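PDB 3LM3: DUF3863 domain-containing protein from Parabacteroides distasonis, which is of unknown function but is probably a carbohydrate-active enzyme, related to glycoside hydrolases and deacetylases. Local coordinates for residues 365-370 against 442-447; 387-392 against 437-442. All coordinates share one frame; numbering follows the deposited sequence.

In the fold
From the N terminus the chain first builds the parallel sheets of the larger part of the protein, then enters the antiparallel sheet made of strands 341-346, 357-363, 367-374 and 383-389. Contact 1 starts at residues 365-370, where strand 367-374 begins. Contact 2 starts later, at 387-392, where 383-389, an edge strand of the four, ends. A long, mostly irregular connection then leads to helix 434-443. Residues 437-442 close contact 2, and residues 442-447 close contact 1. Contact 2 is nested inside the loop of contact 1. Their segments share Lys-442, and they touch where strands 367-374 and 383-389 pair. Their centres lie about 6 Å apart. Together they tie the C-terminal helix and tail to two neighbouring strands.

Contact 1 of 2, residues 365-370 against 442-447; sequences KEFRLA and KYYPEL
Glu-366 meets Tyr-443 and Lys-442 through one oxygen, OE1. The phenol OH of Tyr-443 donates to Glu-366 OE1 over 2.6 Å and meets its anti lone pair. Lys-442 NZ, at the end of an extended chain, forms a salt bridge with Glu-366 OE1 over 2.9 Å and takes the syn lone pair. Two donors thus grip one carboxylate oxygen. An alanine here would probably leave the Lys-442 ammonium without this carboxylate and the Tyr-443 hydroxyl without its acceptor.

Phe-367 comes next. Its CB does not point at 442-447, but CG, set between the backbone N and the carbonyl carbon (chi1 64°), turns back toward the tyrosines. The ring turns its edge toward the face of Tyr-443, in an offset edge-to-face pair with planes at 89°. Phe-367 CE1 lies 3.6 Å from Tyr-443 CD1. The same ring meets Tyr-444 rim to rim, and Phe-367 CZ is 3.6 Å from Tyr-444 CE2. The CB of Tyr-443 lies over the centre of the Tyr-444 ring, 3.6 Å above its plane. Tyr-444 OH is bonded outside the contact, to Asn-340 and Asn-364.

Arg-368 points away and forms salt bridges with Asp-185 and Asp-386. Leu-369 points toward 442-447. Leu-369 CD2 meets Leu-447 CD1 tip to tip at 3.6 Å.

The arrangement is an aromatic cluster of Phe-367, Tyr-443 and Tyr-444. It joins the start of strand 367-374 in the antiparallel sheet to residues 443 and 444, where the chain leaves helix 434-443.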
loop_
_atom_site.group_PDB
_atom_site.type_symbol
_atom_site.label_atom_id
_atom_site.label_comp_id
_atom_site.label_asym_id
_atom_site.label_seq_id
_atom_site.Cartn_x
_atom_site.Cartn_y
_atom_site.Cartn_z
ATOM N N LYS A 365 -15.233 4.363 9.711
ATOM C CA LYS A 365 -15.983 4.730 8.510
ATOM C C LYS A 365 -16.134 6.241 8.348
ATOM O O LYS A 365 -16.199 6.753 7.253
ATOM C CB LYS A 365 -17.371 4.078 8.551
ATOM C CG LYS A 365 -18.258 4.403 7.366
ATOM C CD LYS A 365 -19.608 3.727 7.459
ATOM C CE LYS A 365 -20.576 4.535 8.255
ATOM N NZ LYS A 365 -21.975 3.933 8.311
ATOM N N GLU A 366 -16.244 6.947 9.473
ATOM C CA GLU A 366 -16.601 8.355 9.442
ATOM C C GLU A 366 -15.441 9.342 9.536
ATOM O O GLU A 366 -15.619 10.484 9.155
ATOM C CB GLU A 366 -17.678 8.652 10.466
ATOM C CG GLU A 366 -19.032 8.079 10.036
ATOM C CD GLU A 366 -20.167 8.468 10.977
ATOM O OE1 GLU A 366 -20.187 7.979 12.120
ATOM O OE2 GLU A 366 -21.016 9.266 10.544
ATOM N N PHE A 367 -14.283 8.911 10.039
ATOM C CA PHE A 367 -13.104 9.774 10.070
ATOM C C PHE A 367 -11.839 8.976 10.369
ATOM O O PHE A 367 -11.896 7.837 10.849
ATOM C CB PHE A 367 -13.246 10.898 11.102
ATOM C CG PHE A 367 -13.343 10.429 12.539
ATOM C CD1 PHE A 367 -14.575 10.150 13.116
ATOM C CD2 PHE A 367 -12.207 10.294 13.326
ATOM C CE1 PHE A 367 -14.666 9.747 14.456
ATOM C CE2 PHE A 367 -12.290 9.869 14.656
ATOM C CZ PHE A 367 -13.532 9.594 15.216
ATOM N N ARG A 368 -10.709 9.616 10.087
ATOM C CA ARG A 368 -9.462 9.212 10.725
ATOM C C ARG A 368 -8.953 10.347 11.584
ATOM O O ARG A 368 -9.234 11.527 11.327
ATOM C CB ARG A 368 -8.407 8.756 9.698
ATOM C CG ARG A 368 -7.842 9.868 8.828
ATOM C CD ARG A 368 -6.743 9.428 7.896
ATOM N NE ARG A 368 -5.913 10.559 7.519
ATOM C CZ ARG A 368 -4.893 10.518 6.684
ATOM N NH1 ARG A 368 -4.616 9.416 5.991
ATOM N NH2 ARG A 368 -4.143 11.584 6.518
ATOM N N LEU A 369 -8.164 9.970 12.575
ATOM C CA LEU A 369 -7.635 10.881 13.575
ATOM C C LEU A 369 -6.254 10.402 14.005
ATOM O O LEU A 369 -6.101 9.249 14.355
ATOM C CB LEU A 369 -8.542 10.915 14.802
ATOM C CG LEU A 369 -8.083 11.656 16.060
ATOM C CD1 LEU A 369 -8.114 13.180 15.841
ATOM C CD2 LEU A 369 -8.992 11.303 17.267
ATOM N N ALA A 370 -5.290 11.328 14.029
ATOM C CA ALA A 370 -3.948 11.055 14.573
ATOM C C ALA A 370 -3.601 12.030 15.688
ATOM O O ALA A 370 -3.770 13.252 15.534
ATOM C CB ALA A 370 -2.894 11.189 13.486
ATOM N N LYS A 442 -18.458 10.029 19.794
ATOM C CA LYS A 442 -19.294 8.927 19.292
ATOM C C LYS A 442 -18.527 7.624 19.174
ATOM O O LYS A 442 -19.068 6.549 19.441
ATOM C CB LYS A 442 -19.858 9.300 17.918
ATOM C CG LYS A 442 -20.671 8.215 17.204
ATOM C CD LYS A 442 -21.226 8.744 15.893
ATOM C CE LYS A 442 -21.858 7.652 15.035
ATOM N NZ LYS A 442 -22.513 8.245 13.832
ATOM N N TYR A 443 -17.268 7.716 18.740
ATOM C CA TYR A 443 -16.431 6.543 18.618
ATOM C C TYR A 443 -15.474 6.325 19.782
ATOM O O TYR A 443 -15.274 5.182 20.204
ATOM C CB TYR A 443 -15.641 6.606 17.299
ATOM C CG TYR A 443 -16.461 6.395 16.067
ATOM C CD1 TYR A 443 -17.155 7.429 15.490
ATOM C CD2 TYR A 443 -16.528 5.134 15.450
ATOM C CE1 TYR A 443 -17.915 7.247 14.369
ATOM C CE2 TYR A 443 -17.277 4.938 14.324
ATOM C CZ TYR A 443 -17.983 5.990 13.772
ATOM O OH TYR A 443 -18.731 5.848 12.634
ATOM N N TYR A 444 -14.825 7.396 20.262
ATOM C CA TYR A 444 -13.738 7.309 21.244
ATOM C C TYR A 444 -13.962 8.356 22.360
ATOM O O TYR A 444 -13.207 9.333 22.483
ATOM C CB TYR A 444 -12.347 7.518 20.596
ATOM C CG TYR A 444 -12.177 6.803 19.263
ATOM C CD1 TYR A 444 -12.171 5.418 19.194
ATOM C CD2 TYR A 444 -12.058 7.525 18.081
ATOM C CE1 TYR A 444 -12.039 4.754 17.960
ATOM C CE2 TYR A 444 -11.917 6.860 16.831
ATOM C CZ TYR A 444 -11.930 5.495 16.793
ATOM O OH TYR A 444 -11.779 4.864 15.563
ATOM N N PRO A 445 -15.008 8.146 23.174
ATOM C CA PRO A 445 -15.335 9.126 24.225
ATOM C C PRO A 445 -14.183 9.353 25.210
ATOM O O PRO A 445 -14.036 10.456 25.746
ATOM C CB PRO A 445 -16.566 8.508 24.916
ATOM C CG PRO A 445 -16.462 7.038 24.655
ATOM C CD PRO A 445 -15.829 6.924 23.271
ATOM N N GLU A 446 -13.361 8.326 25.422
ATOM C CA GLU A 446 -12.210 8.414 26.315
ATOM C C GLU A 446 -11.164 9.475 25.922
ATOM O O GLU A 446 -10.374 9.923 26.757
ATOM C CB GLU A 446 -11.542 7.038 26.453
ATOM C CG GLU A 446 -10.723 6.553 25.238
ATOM C CD GLU A 446 -11.547 5.906 24.115
ATOM O OE1 GLU A 446 -12.805 5.969 24.131
ATOM O OE2 GLU A 446 -10.911 5.343 23.193
ATOM N N LEU A 447 -11.132 9.857 24.643
ATOM C CA LEU A 447 -10.197 10.879 24.179
ATOM C C LEU A 447 -10.589 12.300 24.582
ATOM O O LEU A 447 -9.777 13.223 24.470
ATOM C CB LEU A 447 -10.083 10.822 22.638
ATOM C CG LEU A 447 -9.514 9.539 22.049
ATOM C CD1 LEU A 447 -9.389 9.725 20.534
ATOM C CD2 LEU A 447 -8.200 9.224 22.681
#

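Contact 2 of 2, residues 387-392 against 437-442; sequences FTRYDL and QDLIRK
Strand 387-389 and helix 437-442 run nearly perpendicular, with 88° between their directions. Their axes come within 11.1 Å. This is a helix packed across the face of an antiparallel sheet, at 383-389, an edge strand of the four. Phe-387 lies nearest Ile-440 in the backbone, and Arg-389 nearest Leu-439.

The Phe-387 ring reaches the helix with CG anti to the backbone N (chi1 180°). Phe-387 CE1 lies 3.7 Å from Ile-440 CG1, and Ile-440 CD1 also touches this part of the ring. Leu-439 makes a looser approach, with CD2 4.3 Å from Phe-387 CZ. Phe-387 also meets the ring of Phe-367 on the neighbouring strand, which continues the apolar layer beneath the helix.

Leu-439 CD2 is shared among several partners. Leu-439 CD2 lies over one face of the Arg-389 guanidinium, 3.7 Å from Arg-389 NE. It also meets Asp-391 tip to tip. A side-on, two-nitrogen grip on the Asp-391 carboxylate probably fixes the rotation of the guanidinium under the leucine methyl. The remaining nitrogen, NH1, forms a salt bridge with Asp-436, so the arginine also reaches the first part of the helix.

Both bonds to Asp-391 use syn lone pairs and lie close to the guanidinium plane. Arg-389 NE donates to Asp-391 OD1 over 2.9 Å, and Arg-389 NH2 to Asp-391 OD2 over 2.7 Å, the latter at an N-H...O angle of 166°.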
loop_
_atom_site.group_PDB
_atom_site.type_symbol
_atom_site.label_atom_id
_atom_site.label_comp_id
_atom_site.label_asym_id
_atom_site.label_seq_id
_atom_site.Cartn_x
_atom_site.Cartn_y
_atom_site.Cartn_z
ATOM N N PHE A 387 -7.108 15.201 11.346
ATOM C CA PHE A 387 -8.508 14.879 11.539
ATOM C C PHE A 387 -9.154 15.061 10.187
ATOM O O PHE A 387 -9.268 16.195 9.692
ATOM C CB PHE A 387 -9.156 15.766 12.601
ATOM C CG PHE A 387 -10.610 15.458 12.818
ATOM C CD1 PHE A 387 -11.000 14.198 13.288
ATOM C CD2 PHE A 387 -11.578 16.407 12.575
ATOM C CE1 PHE A 387 -12.335 13.897 13.471
ATOM C CE2 PHE A 387 -12.929 16.102 12.767
ATOM C CZ PHE A 387 -13.298 14.859 13.225
ATOM N N THR A 388 -9.498 13.942 9.550
ATOM C CA THR A 388 -10.009 13.928 8.198
ATOM C C THR A 388 -11.372 13.253 8.245
ATOM O O THR A 388 -11.474 12.077 8.563
ATOM C CB THR A 388 -9.047 13.153 7.278
ATOM O OG1 THR A 388 -7.743 13.730 7.321
ATOM C CG2 THR A 388 -9.530 13.148 5.818
ATOM N N ARG A 389 -12.428 14.015 7.959
ATOM C CA ARG A 389 -13.789 13.502 7.996
ATOM C C ARG A 389 -14.205 12.872 6.688
ATOM O O ARG A 389 -13.923 13.375 5.632
ATOM C CB ARG A 389 -14.745 14.651 8.337
ATOM C CG ARG A 389 -14.612 15.100 9.759
ATOM C CD ARG A 389 -15.562 16.221 10.084
ATOM N NE ARG A 389 -16.939 15.759 10.104
ATOM C CZ ARG A 389 -17.907 16.382 10.739
ATOM N NH1 ARG A 389 -17.658 17.499 11.427
ATOM N NH2 ARG A 389 -19.119 15.876 10.700
ATOM N N TYR A 390 -14.897 11.747 6.786
ATOM C CA TYR A 390 -15.407 11.035 5.633
ATOM C C TYR A 390 -16.905 11.206 5.449
ATOM O O TYR A 390 -17.424 10.870 4.393
ATOM C CB TYR A 390 -15.091 9.550 5.780
ATOM C CG TYR A 390 -13.629 9.244 5.941
ATOM C CD1 TYR A 390 -12.689 9.809 5.109
ATOM C CD2 TYR A 390 -13.197 8.298 6.880
ATOM C CE1 TYR A 390 -11.338 9.500 5.237
ATOM C CE2 TYR A 390 -11.858 7.970 7.009
ATOM C CZ TYR A 390 -10.928 8.593 6.203
ATOM O OH TYR A 390 -9.588 8.255 6.301
ATOM N N ASP A 391 -17.591 11.690 6.471
ATOM C CA ASP A 391 -19.036 11.918 6.356
ATOM C C ASP A 391 -19.348 13.093 5.438
ATOM O O ASP A 391 -20.425 13.146 4.822
ATOM C CB ASP A 391 -19.681 12.027 7.746
ATOM C CG ASP A 391 -19.194 13.216 8.549
ATOM O OD1 ASP A 391 -18.052 13.668 8.397
ATOM O OD2 ASP A 391 -19.983 13.689 9.383
ATOM N N LEU A 392 -18.418 14.016 5.308
ATOM C CA LEU A 392 -18.496 15.104 4.359
ATOM C C LEU A 392 -18.450 14.577 2.914
ATOM O O LEU A 392 -17.737 13.613 2.607
ATOM C CB LEU A 392 -17.341 16.099 4.602
ATOM C CG LEU A 392 -17.261 16.743 5.989
ATOM C CD1 LEU A 392 -16.010 17.605 6.138
ATOM C CD2 LEU A 392 -18.527 17.574 6.251
ATOM N N GLN A 437 -15.560 17.364 17.881
ATOM C CA GLN A 437 -15.530 16.662 19.156
ATOM C C GLN A 437 -16.672 15.640 19.269
ATOM O O GLN A 437 -16.481 14.559 19.847
ATOM C CB GLN A 437 -15.622 17.652 20.333
ATOM C CG GLN A 437 -14.368 18.505 20.506
ATOM C CD GLN A 437 -14.404 19.385 21.737
ATOM O OE1 GLN A 437 -14.872 18.966 22.800
ATOM N NE2 GLN A 437 -13.906 20.608 21.596
ATOM N N ASP A 438 -17.863 16.021 18.840
ATOM C CA ASP A 438 -19.032 15.143 19.022
ATOM C C ASP A 438 -18.866 13.856 18.214
ATOM O O ASP A 438 -19.149 12.759 18.727
ATOM C CB ASP A 438 -20.325 15.828 18.589
ATOM C CG ASP A 438 -20.784 16.894 19.565
ATOM O OD1 ASP A 438 -20.493 16.783 20.786
ATOM O OD2 ASP A 438 -21.443 17.816 19.057
ATOM N N LEU A 439 -18.379 14.016 16.987
ATOM C CA LEU A 439 -18.063 12.869 16.091
ATOM C C LEU A 439 -16.993 11.982 16.700
ATOM O O LEU A 439 -17.148 10.757 16.754
ATOM C CB LEU A 439 -17.651 13.349 14.703
ATOM C CG LEU A 439 -17.414 12.263 13.636
ATOM C CD1 LEU A 439 -18.707 11.467 13.439
ATOM C CD2 LEU A 439 -16.947 12.827 12.308
ATOM N N ILE A 440 -15.921 12.587 17.209
ATOM C CA ILE A 440 -14.925 11.832 17.930
ATOM C C ILE A 440 -15.495 11.081 19.135
ATOM O O ILE A 440 -15.211 9.902 19.324
ATOM C CB ILE A 440 -13.701 12.721 18.323
ATOM C CG1 ILE A 440 -12.999 13.211 17.060
ATOM C CG2 ILE A 440 -12.727 11.986 19.203
ATOM C CD1 ILE A 440 -11.981 14.292 17.320
ATOM N N ARG A 441 -16.287 11.787 19.955
ATOM C CA ARG A 441 -16.839 11.200 21.188
ATOM C C ARG A 441 -17.743 9.992 20.913
ATOM O O ARG A 441 -17.745 9.042 21.707
ATOM C CB ARG A 441 -17.605 12.242 22.021
ATOM C CG ARG A 441 -17.984 11.742 23.419
ATOM C CD ARG A 441 -18.870 12.730 24.174
ATOM N NE ARG A 441 -18.146 13.955 24.498
ATOM C CZ ARG A 441 -17.401 14.133 25.585
ATOM N NH1 ARG A 441 -17.271 13.162 26.485
ATOM N NH2 ARG A 441 -16.783 15.289 25.774
ATOM N N LYS A 442 -18.458 10.029 19.794
ATOM C CA LYS A 442 -19.294 8.927 19.292
ATOM C C LYS A 442 -18.527 7.624 19.174
ATOM O O LYS A 442 -19.068 6.549 19.441
ATOM C CB LYS A 442 -19.858 9.300 17.918
ATOM C CG LYS A 442 -20.671 8.215 17.204
ATOM C CD LYS A 442 -21.226 8.744 15.893
ATOM C CE LYS A 442 -21.858 7.652 15.035
ATOM N NZ LYS A 442 -22.513 8.245 13.832
#